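Local atomic coordinates of putative prolyl-tRNA synthetase (Leishmania major, PDB entry 5XIL), a protein that probably joins L-proline to tRNA(Pro) at the expense of ATP, here as the catalytic core, anticodon-binding domain and zinc-binding C-terminal part. Residues V271-H276 with R280-P285; V372-A377 with E396-Q401; Q292-P297 with N345-K350; W46-R51 with P286-T291. All coordinates share one frame; numbering follows the deposited sequence.

Contact 1: V271-H276 with R280-P285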
loop_
_atom_site.group_PDB
_atom_site.type_symbol
_atom_site.label_atom_id
_atom_site.label_comp_id
_atom_site.label_asym_id
_atom_site.label_seq_id
_atom_site.Cartn_x
_atom_site.Cartn_y
_atom_site.Cartn_z
ATOM N N VAL A 271 12.197 -16.254 -3.477
ATOM C CA VAL A 271 11.775 -17.628 -3.242
ATOM C C VAL A 271 10.883 -18.116 -4.395
ATOM O O VAL A 271 11.076 -19.178 -4.960
ATOM C CB VAL A 271 11.055 -17.797 -1.895
ATOM C CG1 VAL A 271 10.449 -19.184 -1.721
ATOM C CG2 VAL A 271 12.027 -17.566 -0.709
ATOM N N MET A 272 9.934 -17.289 -4.727
ATOM C CA MET A 272 8.984 -17.565 -5.825
ATOM C C MET A 272 9.684 -17.862 -7.144
ATOM O O MET A 272 9.367 -18.853 -7.791
ATOM C CB MET A 272 7.989 -16.399 -5.922
ATOM C CG MET A 272 6.964 -16.589 -7.043
ATOM S SD MET A 272 6.128 -15.028 -7.414
ATOM C CE MET A 272 7.321 -14.037 -8.159
ATOM N N ILE A 273 10.645 -17.038 -7.502
ATOM C CA ILE A 273 11.469 -17.241 -8.697
ATOM C C ILE A 273 12.245 -18.523 -8.663
ATOM O O ILE A 273 12.192 -19.332 -9.597
ATOM C CB ILE A 273 12.424 -16.068 -8.879
ATOM C CG1 ILE A 273 11.673 -14.762 -9.205
ATOM C CG2 ILE A 273 13.444 -16.354 -9.998
ATOM C CD1 ILE A 273 12.501 -13.546 -8.910
ATOM N N MET A 274 12.866 -18.776 -7.525
ATOM C CA MET A 274 13.705 -19.948 -7.371
ATOM C C MET A 274 12.885 -21.223 -7.376
ATOM O O MET A 274 13.368 -22.309 -7.838
ATOM C CB MET A 274 14.466 -19.840 -6.043
ATOM C CG MET A 274 15.526 -18.803 -6.081
ATOM S SD MET A 274 16.634 -18.825 -4.717
ATOM C CE MET A 274 17.521 -17.389 -5.309
ATOM N N VAL A 275 11.671 -21.147 -6.847
ATOM C CA VAL A 275 10.818 -22.331 -6.758
ATOM C C VAL A 275 10.178 -22.688 -8.115
ATOM O O VAL A 275 10.138 -23.861 -8.522
ATOM C CB VAL A 275 9.758 -22.174 -5.639
ATOM C CG1 VAL A 275 8.741 -23.311 -5.692
ATOM C CG2 VAL A 275 10.438 -22.158 -4.267
ATOM N N HIS A 276 9.716 -21.694 -8.849
ATOM C CA HIS A 276 8.907 -21.975 -10.047
ATOM C C HIS A 276 9.576 -21.799 -11.376
ATOM O O HIS A 276 9.077 -22.319 -12.403
ATOM C CB HIS A 276 7.671 -21.075 -10.032
ATOM C CG HIS A 276 6.734 -21.350 -8.922
ATOM N ND1 HIS A 276 6.087 -22.555 -8.742
ATOM C CD2 HIS A 276 6.291 -20.541 -7.961
ATOM C CE1 HIS A 276 5.285 -22.458 -7.712
ATOM N NE2 HIS A 276 5.435 -21.256 -7.192
ATOM N N ARG A 280 13.396 -22.507 -19.276
ATOM C CA ARG A 280 12.939 -21.550 -20.292
ATOM C C ARG A 280 12.745 -20.138 -19.722
ATOM O O ARG A 280 12.520 -19.193 -20.486
ATOM C CB ARG A 280 11.619 -22.078 -20.906
ATOM C CG ARG A 280 11.775 -23.438 -21.574
ATOM C CD ARG A 280 10.431 -24.089 -21.854
ATOM N NE ARG A 280 9.888 -23.476 -23.053
ATOM C CZ ARG A 280 10.294 -23.744 -24.296
ATOM N NH1 ARG A 280 11.226 -24.674 -24.539
ATOM N NH2 ARG A 280 9.749 -23.082 -25.313
ATOM N N GLY A 281 12.822 -19.964 -18.392
ATOM C CA GLY A 281 12.707 -18.644 -17.797
ATOM C C GLY A 281 11.857 -18.639 -16.550
ATOM O O GLY A 281 11.585 -19.684 -15.948
ATOM N N MET A 282 11.335 -17.468 -16.248
ATOM C CA MET A 282 10.359 -17.357 -15.137
ATOM C C MET A 282 9.016 -18.063 -15.468
ATOM O O MET A 282 8.670 -18.265 -16.629
ATOM C CB MET A 282 10.186 -15.878 -14.830
ATOM C CG MET A 282 9.299 -15.566 -13.619
ATOM S SD MET A 282 9.817 -16.530 -12.181
ATOM C CE MET A 282 8.514 -16.317 -10.938
ATOM N N VAL A 283 8.325 -18.527 -14.454
ATOM C CA VAL A 283 6.992 -19.030 -14.536
ATOM C C VAL A 283 6.237 -18.263 -13.425
ATOM O O VAL A 283 6.470 -18.532 -12.235
ATOM C CB VAL A 283 6.920 -20.554 -14.299
ATOM C CG1 VAL A 283 5.493 -21.068 -14.330
ATOM C CG2 VAL A 283 7.778 -21.338 -15.331
ATOM N N MET A 284 5.382 -17.312 -13.781
ATOM C CA MET A 284 4.746 -16.441 -12.795
ATOM C C MET A 284 3.490 -17.114 -12.244
ATOM O O MET A 284 2.584 -17.452 -13.015
ATOM C CB MET A 284 4.470 -15.063 -13.437
ATOM C CG MET A 284 4.116 -13.865 -12.558
ATOM S SD MET A 284 5.340 -13.540 -11.272
ATOM C CE MET A 284 6.555 -12.508 -12.053
ATOM N N PRO A 285 3.401 -17.265 -10.918
ATOM C CA PRO A 285 2.134 -17.683 -10.369
ATOM C C PRO A 285 1.021 -16.689 -10.814
ATOM O O PRO A 285 1.178 -15.460 -10.722
ATOM C CB PRO A 285 2.372 -17.611 -8.837
ATOM C CG PRO A 285 3.828 -17.746 -8.714
ATOM C CD PRO A 285 4.352 -16.924 -9.830
#
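Met272, Ile273 and His276 face the chain as it doubles back after helix 267-276, with 280-285 running beside the helix as an extended linker. Following strand 253-265, this helix fits motif 3 of the class II synthetase core, and the linker leads on toward the anticodon-binding domain. Met272 comes first. With CG anti to the backbone N (chi1 180°), its chain reaches out to the linker and then bends at chi3, laying SD 3.5 Å from Pro285 CD and turning CE to Met282 CE at 3.8 Å. Met284 SD also approaches that methyl, but Met284 is modelled in two conformations, so this touch is less certain. Ile273 meets the same Met282 methyl beside Met272: the two side chains cross nearly at right angles, with Ile273 CG1 3.9 Å from Met282 CE. Tyr17 and Ile21 of helix 13-23 also pack on Ile273. At the helix end His276 turns its ring toward Pro285, CD2 lying 3.8 Å from Pro285 CG, while NE2 is hydrogen-bonded to the carbonyl of Leu190. Val275 CG1 sits over the centre of one ring face. The His276 carbonyl oxygen meets a methyl, Val283 CG2, at 3.4 Å.

Contact 2: V372-A377 with E396-Q401; sequences VRHSGA and EDVHAQ
The imidazole of His374, carried on the turn of a beta hairpin, leans on helix 387-412 at Val398 and Gln401, one helical turn apart. Just before them, Asp397 is linked to the ring through a water that lies 2.9 Å from His374 NE2 and donates to Asp397 OD2; that carboxylate is modelled in two conformations, so the bridge is doubtful. Val398 uses both methyls. CG1 approaches His374 CD2 at 3.7 Å, and CG2 touches that same carbon and also Val372 CG1, 3.9 Å from the latter. The ring gets here because His374 CG lies between the backbone N and the carbonyl carbon (chi1 74°), which swings it toward the helix. Gln401 then closes the far end of the ring: its CB is 3.5 Å from His374 CE1, and its OE1 lies at the ring edge, in plane, with the amide turned 86° from the imidazole. A second water donates to Gln401 OE1 and is 2.6 Å from Ser375 OG. That hydroxyl also accepts from Ala377 N at 3.1 Å, making an ST turn. The turn joins strands 367-372 and 378-382 at the edge of the anticodon-binding domain's sheet, and helix 387-412, which follows the second of them, packs against the hairpin turn through Val398 and Gln401.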
loop_
_atom_site.group_PDB
_atom_site.type_symbol
_atom_site.label_atom_id
_atom_site.label_comp_id
_atom_site.label_asym_id
_atom_site.label_seq_id
_atom_site.Cartn_x
_atom_site.Cartn_y
_atom_site.Cartn_z
ATOM N N VAL A 372 -0.196 -23.015 -22.274
ATOM C CA VAL A 372 0.000 -22.889 -20.826
ATOM C C VAL A 372 1.485 -22.928 -20.472
ATOM O O VAL A 372 2.204 -23.891 -20.812
ATOM C CB VAL A 372 -0.695 -24.044 -20.096
ATOM C CG1 VAL A 372 -0.614 -23.875 -18.631
ATOM C CG2 VAL A 372 -2.132 -24.146 -20.549
ATOM N N ARG A 373 1.992 -21.836 -19.896
ATOM C CA ARG A 373 3.393 -21.686 -19.670
ATOM C C ARG A 373 4.027 -22.757 -18.713
ATOM O O ARG A 373 5.114 -23.305 -19.010
ATOM C CB ARG A 373 3.696 -20.301 -19.142
ATOM C CG ARG A 373 5.169 -20.045 -18.766
ATOM C CD ARG A 373 6.145 -20.100 -19.898
ATOM N NE ARG A 373 7.501 -19.857 -19.432
ATOM C CZ ARG A 373 8.309 -20.763 -18.933
ATOM N NH1 ARG A 373 7.979 -22.069 -18.912
ATOM N NH2 ARG A 373 9.473 -20.372 -18.504
ATOM N N HIS A 374 3.407 -23.050 -17.612
ATOM C CA HIS A 374 4.072 -23.917 -16.639
ATOM C C HIS A 374 4.225 -25.338 -17.191
ATOM O O HIS A 374 5.222 -25.929 -16.958
ATOM C CB HIS A 374 3.370 -23.891 -15.286
ATOM C CG HIS A 374 2.081 -24.637 -15.254
ATOM N ND1 HIS A 374 1.993 -25.929 -14.796
ATOM C CD2 HIS A 374 0.831 -24.281 -15.635
ATOM C CE1 HIS A 374 0.737 -26.325 -14.870
ATOM N NE2 HIS A 374 0.018 -25.352 -15.396
ATOM N N SER A 375 3.228 -25.828 -17.940
ATOM C CA SER A 375 3.127 -27.239 -18.335
ATOM C C SER A 375 3.465 -27.437 -19.803
ATOM O O SER A 375 3.794 -28.543 -20.188
ATOM C CB SER A 375 1.723 -27.786 -18.068
ATOM O OG SER A 375 0.824 -27.084 -18.898
ATOM N N GLY A 376 3.412 -26.378 -20.609
ATOM C CA GLY A 376 3.589 -26.473 -22.033
ATOM C C GLY A 376 2.371 -27.052 -22.695
ATOM O O GLY A 376 2.349 -27.239 -23.894
ATOM N N ALA A 377 1.303 -27.255 -21.969
ATOM C CA ALA A 377 0.100 -27.811 -22.579
ATOM C C ALA A 377 -0.577 -26.821 -23.519
ATOM O O ALA A 377 -0.425 -25.617 -23.384
ATOM C CB ALA A 377 -0.851 -28.229 -21.509
ATOM N N GLU A 396 -6.999 -20.497 -12.518
ATOM C CA GLU A 396 -7.050 -21.085 -11.195
ATOM C C GLU A 396 -6.468 -22.462 -11.221
ATOM O O GLU A 396 -5.828 -22.888 -10.259
ATOM C CB GLU A 396 -8.492 -21.068 -10.625
ATOM C CG GLU A 396 -8.876 -19.710 -10.123
ATOM C CD GLU A 396 -8.087 -19.318 -8.855
ATOM O OE1 GLU A 396 -8.399 -19.814 -7.761
ATOM O OE2 GLU A 396 -7.139 -18.522 -8.933
ATOM N N ASP A 397 -6.689 -23.218 -12.311
ATOM C CA ASP A 397 -6.049 -24.516 -12.447
ATOM C C ASP A 397 -4.529 -24.401 -12.532
ATOM O O ASP A 397 -3.804 -25.222 -11.944
ATOM C CB ASP A 397 -6.590 -25.292 -13.661
ATOM C CG ASP A 397 -5.944 -26.614 -13.787
ATOM O OD1 ASP A 397 -6.131 -27.489 -12.905
ATOM O OD2 ASP A 397 -5.164 -26.743 -14.726
ATOM N N VAL A 398 -4.059 -23.420 -13.268
ATOM C CA VAL A 398 -2.644 -23.151 -13.302
ATOM C C VAL A 398 -2.070 -22.949 -11.866
ATOM O O VAL A 398 -1.035 -23.594 -11.550
ATOM C CB VAL A 398 -2.310 -21.961 -14.165
ATOM C CG1 VAL A 398 -0.838 -21.501 -13.913
ATOM C CG2 VAL A 398 -2.536 -22.277 -15.653
ATOM N N HIS A 399 -2.693 -22.096 -11.072
ATOM C CA HIS A 399 -2.270 -21.959 -9.659
ATOM C C HIS A 399 -2.188 -23.321 -8.961
ATOM O O HIS A 399 -1.141 -23.679 -8.336
ATOM C CB HIS A 399 -3.202 -21.087 -8.846
ATOM C CG HIS A 399 -2.781 -20.933 -7.420
ATOM N ND1 HIS A 399 -1.831 -19.995 -7.030
ATOM C CD2 HIS A 399 -3.063 -21.663 -6.317
ATOM C CE1 HIS A 399 -1.601 -20.125 -5.733
ATOM N NE2 HIS A 399 -2.297 -21.155 -5.284
ATOM N N ALA A 400 -3.268 -24.077 -9.055
ATOM C CA ALA A 400 -3.351 -25.355 -8.405
ATOM C C ALA A 400 -2.245 -26.301 -8.836
ATOM O O ALA A 400 -1.667 -27.014 -7.996
ATOM C CB ALA A 400 -4.745 -26.017 -8.578
ATOM N N GLN A 401 -1.984 -26.362 -10.111
ATOM C CA GLN A 401 -0.997 -27.244 -10.631
ATOM C C GLN A 401 0.432 -26.853 -10.225
ATOM O O GLN A 401 1.254 -27.688 -9.921
ATOM C CB GLN A 401 -1.174 -27.359 -12.139
ATOM C CG GLN A 401 -2.500 -28.024 -12.512
ATOM C CD GLN A 401 -2.671 -28.282 -13.996
ATOM O OE1 GLN A 401 -1.802 -28.775 -14.633
ATOM N NE2 GLN A 401 -3.829 -27.999 -14.509
HETATM O O HOH W 1 -2.753 -25.657 -16.319
HETATM O O HOH W 2 -1.421 -27.749 -17.665
#

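Contact 3: Q292-P297 with N345-K350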
loop_
_atom_site.group_PDB
_atom_site.type_symbol
_atom_site.label_atom_id
_atom_site.label_comp_id
_atom_site.label_asym_id
_atom_site.label_seq_id
_atom_site.Cartn_x
_atom_site.Cartn_y
_atom_site.Cartn_z
ATOM N N GLN A 292 -1.625 -11.679 -16.983
ATOM C CA GLN A 292 -1.964 -13.093 -16.798
ATOM C C GLN A 292 -2.074 -13.802 -18.166
ATOM O O GLN A 292 -1.762 -14.989 -18.303
ATOM C CB GLN A 292 -3.275 -13.159 -16.075
ATOM C CG GLN A 292 -3.188 -12.801 -14.584
ATOM C CD GLN A 292 -4.537 -12.800 -13.913
ATOM O OE1 GLN A 292 -5.510 -12.255 -14.435
ATOM N NE2 GLN A 292 -4.632 -13.467 -12.780
ATOM N N VAL A 293 -2.505 -13.042 -19.153
ATOM C CA VAL A 293 -2.687 -13.577 -20.520
ATOM C C VAL A 293 -2.136 -12.612 -21.518
ATOM O O VAL A 293 -2.486 -11.436 -21.530
ATOM C CB VAL A 293 -4.173 -13.822 -20.845
ATOM C CG1 VAL A 293 -4.319 -14.357 -22.273
ATOM C CG2 VAL A 293 -4.893 -14.624 -19.787
ATOM N N ILE A 294 -1.258 -13.082 -22.388
ATOM C CA ILE A 294 -0.774 -12.279 -23.459
ATOM C C ILE A 294 -1.402 -12.795 -24.770
ATOM O O ILE A 294 -1.366 -13.945 -25.048
ATOM C CB ILE A 294 0.743 -12.261 -23.564
ATOM C CG1 ILE A 294 1.257 -11.203 -24.562
ATOM C CG2 ILE A 294 1.329 -13.607 -23.916
ATOM C CD1 ILE A 294 1.101 -9.806 -24.078
ATOM N N ILE A 295 -1.860 -11.880 -25.580
ATOM C CA ILE A 295 -2.512 -12.204 -26.903
ATOM C C ILE A 295 -1.558 -11.780 -28.053
ATOM O O ILE A 295 -1.201 -10.620 -28.173
ATOM C CB ILE A 295 -3.859 -11.463 -27.009
ATOM C CG1 ILE A 295 -4.769 -11.788 -25.835
ATOM C CG2 ILE A 295 -4.541 -11.719 -28.372
ATOM C CD1 ILE A 295 -5.872 -10.772 -25.645
ATOM N N ILE A 296 -1.147 -12.733 -28.885
ATOM C CA ILE A 296 -0.223 -12.461 -29.932
ATOM C C ILE A 296 -0.842 -12.937 -31.254
ATOM O O ILE A 296 -1.198 -14.105 -31.346
ATOM C CB ILE A 296 1.060 -13.234 -29.698
ATOM C CG1 ILE A 296 1.630 -12.885 -28.301
ATOM C CG2 ILE A 296 2.043 -12.984 -30.826
ATOM C CD1 ILE A 296 2.832 -13.695 -27.883
ATOM N N PRO A 297 -0.952 -12.027 -32.254
ATOM C CA PRO A 297 -1.481 -12.417 -33.552
ATOM C C PRO A 297 -0.473 -13.315 -34.306
ATOM O O PRO A 297 0.777 -13.167 -34.199
ATOM C CB PRO A 297 -1.774 -11.057 -34.233
ATOM C CG PRO A 297 -0.644 -10.215 -33.734
ATOM C CD PRO A 297 -0.518 -10.617 -32.268
ATOM N N ASN A 345 8.811 -15.912 -27.256
ATOM C CA ASN A 345 9.978 -16.129 -26.368
ATOM C C ASN A 345 10.051 -15.096 -25.225
ATOM O O ASN A 345 10.291 -15.466 -24.038
ATOM C CB ASN A 345 11.304 -16.084 -27.145
ATOM C CG ASN A 345 12.518 -16.146 -26.202
ATOM O OD1 ASN A 345 12.881 -17.228 -25.659
ATOM N ND2 ASN A 345 13.103 -15.015 -25.958
ATOM N N HIS A 346 9.876 -13.830 -25.588
ATOM C CA HIS A 346 9.891 -12.728 -24.688
ATOM C C HIS A 346 8.935 -12.939 -23.512
ATOM O O HIS A 346 9.285 -12.766 -22.359
ATOM C CB HIS A 346 9.521 -11.445 -25.437
ATOM C CG HIS A 346 9.327 -10.247 -24.556
ATOM N ND1 HIS A 346 10.374 -9.505 -24.042
ATOM C CD2 HIS A 346 8.191 -9.626 -24.137
ATOM C CE1 HIS A 346 9.894 -8.519 -23.325
ATOM N NE2 HIS A 346 8.577 -8.563 -23.376
ATOM N N TRP A 347 7.682 -13.264 -23.814
ATOM C CA TRP A 347 6.669 -13.541 -22.769
ATOM C C TRP A 347 6.862 -14.878 -22.065
ATOM O O TRP A 347 6.460 -15.019 -20.900
ATOM C CB TRP A 347 5.256 -13.433 -23.371
ATOM C CG TRP A 347 4.983 -11.969 -23.823
ATOM C CD1 TRP A 347 4.984 -11.465 -25.119
ATOM C CD2 TRP A 347 4.811 -10.828 -22.963
ATOM N NE1 TRP A 347 4.788 -10.133 -25.090
ATOM C CE2 TRP A 347 4.669 -9.701 -23.794
ATOM C CE3 TRP A 347 4.698 -10.664 -21.588
ATOM C CZ2 TRP A 347 4.460 -8.417 -23.291
ATOM C CZ3 TRP A 347 4.460 -9.359 -21.073
ATOM C CH2 TRP A 347 4.353 -8.271 -21.921
ATOM N N GLU A 348 7.448 -15.855 -22.751
ATOM C CA GLU A 348 7.848 -17.106 -22.122
ATOM C C GLU A 348 8.856 -16.850 -21.033
ATOM O O GLU A 348 8.744 -17.377 -19.921
ATOM C CB GLU A 348 8.469 -18.060 -23.140
ATOM C CG GLU A 348 8.838 -19.418 -22.567
ATOM C CD GLU A 348 9.038 -20.445 -23.653
ATOM O OE1 GLU A 348 10.141 -20.508 -24.236
ATOM O OE2 GLU A 348 8.067 -21.155 -23.951
ATOM N N VAL A 349 9.855 -16.050 -21.370
ATOM C CA VAL A 349 10.886 -15.773 -20.408
ATOM C C VAL A 349 10.361 -15.010 -19.172
ATOM O O VAL A 349 10.838 -15.187 -18.033
ATOM C CB VAL A 349 12.037 -15.020 -21.077
ATOM C CG1 VAL A 349 13.053 -14.610 -20.013
ATOM C CG2 VAL A 349 12.695 -15.942 -22.128
ATOM N N LYS A 350 9.360 -14.144 -19.402
ATOM C CA LYS A 350 8.724 -13.387 -18.324
ATOM C C LYS A 350 7.855 -14.258 -17.515
ATOM O O LYS A 350 7.600 -13.962 -16.354
ATOM C CB LYS A 350 7.934 -12.191 -18.843
ATOM C CG LYS A 350 8.827 -11.089 -19.384
ATOM C CD LYS A 350 8.073 -9.981 -20.099
ATOM C CE LYS A 350 7.259 -9.170 -19.119
ATOM N NZ LYS A 350 8.237 -8.409 -18.267
#
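The indole of Trp347 lies between an isoleucine and a histidine. Ile294 covers one face. On the opposite face is His346 CD2, 3.5 Å above the indole plane and toward its rim, and Trp347 CD1 lies in the plane of the His346 ring at its edge, so the imidazole meets the indole edge-on. The indole N-H at its own edge is spoken for by Asp333, whose OD2 accepts from NE1.

Ile294 is spread along the indole. Its CG1, anti to the backbone N (chi1 -170°), stands 3.6 Å from the centroid of the five-membered ring and only 5° off the ring normal, a CH-pi contact almost directly overhead. CD1 carries on toward the benzene half, 3.6 Å from Trp347 CE2, while CG2 stays near the root of the ring, 4.0 Å from Trp347 CB. Two residues along the strand, Ile296 adds a lighter touch, with CD1 4.2 Å from Trp347 CD1 and the side chains crossing at a slant. The contact is apolar and buried.

In the anticodon-binding domain, strand 293-297 runs between strands 330-332 and 354-358, parallel to both. Ile294 and Ile296 point to the side of the sheet covered by helix 340-350, which leads into strand 354-358; Ile295 packs instead on helix 306-325. Arg331 of the neighbouring strand touches both Ile294 and Trp347.

Contact 4: W46-R51 with P286-T291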
loop_
_atom_site.group_PDB
_atom_site.type_symbol
_atom_site.label_atom_id
_atom_site.label_comp_id
_atom_site.label_asym_id
_atom_site.label_seq_id
_atom_site.Cartn_x
_atom_site.Cartn_y
_atom_site.Cartn_z
ATOM N N TRP A 46 4.887 -7.619 -5.080
ATOM C CA TRP A 46 4.918 -6.933 -3.789
ATOM C C TRP A 46 3.623 -6.178 -3.588
ATOM O O TRP A 46 2.990 -6.324 -2.559
ATOM C CB TRP A 46 6.150 -6.057 -3.668
ATOM C CG TRP A 46 6.333 -5.583 -2.240
ATOM C CD1 TRP A 46 6.230 -4.319 -1.823
ATOM C CD2 TRP A 46 6.538 -6.392 -1.045
ATOM N NE1 TRP A 46 6.409 -4.255 -0.438
ATOM C CE2 TRP A 46 6.566 -5.522 0.056
ATOM C CE3 TRP A 46 6.657 -7.745 -0.808
ATOM C CZ2 TRP A 46 6.777 -5.972 1.378
ATOM C CZ3 TRP A 46 6.892 -8.194 0.473
ATOM C CH2 TRP A 46 6.942 -7.320 1.554
ATOM N N LYS A 47 3.126 -5.538 -4.633
ATOM C CA LYS A 47 1.820 -4.826 -4.508
ATOM C C LYS A 47 0.710 -5.809 -4.095
ATOM O O LYS A 47 -0.094 -5.509 -3.238
ATOM C CB LYS A 47 1.471 -4.175 -5.821
ATOM C CG LYS A 47 0.365 -3.224 -5.675
ATOM C CD LYS A 47 -0.045 -2.767 -7.078
ATOM C CE LYS A 47 -0.372 -1.287 -7.107
ATOM N NZ LYS A 47 -0.892 -0.934 -8.468
ATOM N N CYS A 48 0.727 -6.995 -4.674
ATOM C CA CYS A 48 -0.245 -8.061 -4.425
ATOM C C CYS A 48 -0.138 -8.554 -3.002
ATOM O O CYS A 48 -1.147 -8.786 -2.312
ATOM C CB CYS A 48 -0.085 -9.258 -5.361
ATOM S SG CYS A 48 -0.604 -8.886 -7.044
ATOM N N VAL A 49 1.124 -8.712 -2.566
ATOM C CA VAL A 49 1.374 -9.102 -1.198
ATOM C C VAL A 49 0.884 -8.067 -0.201
ATOM O O VAL A 49 0.228 -8.393 0.853
ATOM C CB VAL A 49 2.859 -9.426 -0.959
ATOM C CG1 VAL A 49 3.147 -9.612 0.534
ATOM C CG2 VAL A 49 3.265 -10.630 -1.781
ATOM N N GLN A 50 1.162 -6.820 -0.509
ATOM C CA GLN A 50 0.691 -5.736 0.348
ATOM C C GLN A 50 -0.846 -5.741 0.501
ATOM O O GLN A 50 -1.361 -5.610 1.592
ATOM C CB GLN A 50 1.099 -4.375 -0.184
ATOM C CG GLN A 50 2.514 -4.036 0.054
ATOM C CD GLN A 50 2.926 -2.649 -0.471
ATOM O OE1 GLN A 50 2.496 -2.224 -1.517
ATOM N NE2 GLN A 50 3.792 -2.002 0.242
ATOM N N ARG A 51 -1.564 -5.876 -0.594
ATOM C CA ARG A 51 -3.008 -5.932 -0.557
ATOM C C ARG A 51 -3.526 -7.090 0.277
ATOM O O ARG A 51 -4.343 -6.888 1.169
ATOM C CB ARG A 51 -3.567 -5.950 -1.948
ATOM C CG ARG A 51 -3.386 -4.584 -2.608
ATOM C CD ARG A 51 -3.756 -4.629 -4.092
ATOM N NE ARG A 51 -3.561 -3.324 -4.720
ATOM C CZ ARG A 51 -3.432 -3.161 -6.038
ATOM N NH1 ARG A 51 -3.495 -4.194 -6.833
ATOM N NH2 ARG A 51 -3.257 -1.954 -6.554
ATOM N N PRO A 286 -0.119 -17.212 -11.264
ATOM C CA PRO A 286 -1.110 -16.334 -11.906
ATOM C C PRO A 286 -1.745 -15.276 -11.027
ATOM O O PRO A 286 -2.072 -14.201 -11.525
ATOM C CB PRO A 286 -2.180 -17.318 -12.422
ATOM C CG PRO A 286 -2.019 -18.541 -11.655
ATOM C CD PRO A 286 -0.530 -18.631 -11.259
ATOM N N ARG A 287 -1.861 -15.530 -9.724
ATOM C CA ARG A 287 -2.441 -14.568 -8.853
ATOM C C ARG A 287 -1.556 -13.376 -8.628
ATOM O O ARG A 287 -2.050 -12.306 -8.108
ATOM C CB ARG A 287 -2.946 -15.183 -7.536
ATOM C CG ARG A 287 -4.009 -16.279 -7.767
ATOM C CD ARG A 287 -4.196 -17.106 -6.511
ATOM N NE ARG A 287 -5.201 -18.178 -6.684
ATOM C CZ ARG A 287 -5.504 -19.059 -5.771
ATOM N NH1 ARG A 287 -4.892 -19.012 -4.605
ATOM N NH2 ARG A 287 -6.439 -19.993 -6.033
ATOM N N VAL A 288 -0.267 -13.437 -9.017
ATOM C CA VAL A 288 0.545 -12.238 -8.857
ATOM C C VAL A 288 1.166 -11.815 -10.168
ATOM O O VAL A 288 2.109 -11.064 -10.215
ATOM C CB VAL A 288 1.653 -12.454 -7.753
ATOM C CG1 VAL A 288 1.042 -12.678 -6.405
ATOM C CG2 VAL A 288 2.612 -13.598 -8.122
ATOM N N ALA A 289 0.634 -12.319 -11.261
ATOM C CA ALA A 289 1.137 -11.976 -12.581
ATOM C C ALA A 289 0.494 -10.656 -13.065
ATOM O O ALA A 289 -0.733 -10.575 -13.169
ATOM C CB ALA A 289 0.888 -13.090 -13.606
ATOM N N SER A 290 1.350 -9.678 -13.347
ATOM C CA SER A 290 0.880 -8.364 -13.702
ATOM C C SER A 290 0.058 -8.474 -14.999
ATOM O O SER A 290 -0.976 -7.800 -15.156
ATOM C CB SER A 290 2.069 -7.459 -13.951
ATOM O OG SER A 290 1.572 -6.211 -14.267
ATOM N N THR A 291 0.583 -9.245 -15.932
ATOM C CA THR A 291 -0.166 -9.746 -17.086
ATOM C C THR A 291 -0.371 -11.238 -16.909
ATOM O O THR A 291 0.580 -11.965 -16.765
ATOM C CB THR A 291 0.530 -9.431 -18.395
ATOM O OG1 THR A 291 0.575 -8.021 -18.503
ATOM C CG2 THR A 291 -0.207 -10.034 -19.626
#
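The turn of helix 40-60 that sets Cys48 against Val288 also sends Lys47 and Arg51 across to the second subunit, where both grip one carboxylate oxygen, Glu58 OE1, through Lys47 NZ and Arg51 NH2. The two cationic chains run together: Lys47 CD lies 3.2 Å above the plane of the Arg51 guanidinium, toward its rim. Two positive groups on a single oxygen would be expected to stabilise that glutamate as its anion.

Cys48 points toward the linker. Its CB rests 3.7 Å from Val288 CG1, and the thiol, placed anti to its own carbonyl carbon (chi1 -71°), lies beside that methyl and faces the linker backbone, with SG 3.9 Å from Arg287 O and 4.0 Å from Val288 CA. Only the backbone of Arg287 joins in here. Its side chain heads away to a salt bridge with Glu396 of helix 387-412, and its NH1 donates to the carbonyl of Gln188. Val288 is further wedged against Val45 of the same long helix.

A long helix followed by a short strand, 63-64, and lying on the subunit boundary fits motif 1 of class II synthetases, the dimer-interface element; here its inward side packs on the linker to the anticodon-binding domain.

Contacts 1 and 4 hold successive parts of the linker 280-291 against the catalytic core, their centres 14 Å apart; Met272 SD lies 3.9 Å from Val288 CG2. Contact 3 belongs to the anticodon-binding domain, and contact 2 fixes that domain's hairpin to helix 387-412. The linker is tied to each: Met282 N probably bonds to Val349 O of contact 3 at 2.9 Å, Gln292 NE2 probably to Pro286 O at 2.9 Å, and Arg287 NH2 meets Glu396 OE1 of contact 2 at 2.6 Å. Arg373 NE probably donates to Glu348 O at 2.8 Å, joining contacts 2 and 3. None touches a metal; contact 1 comes closest, the His276 side chain about 10 Å from that of magnesium-binding Glu219.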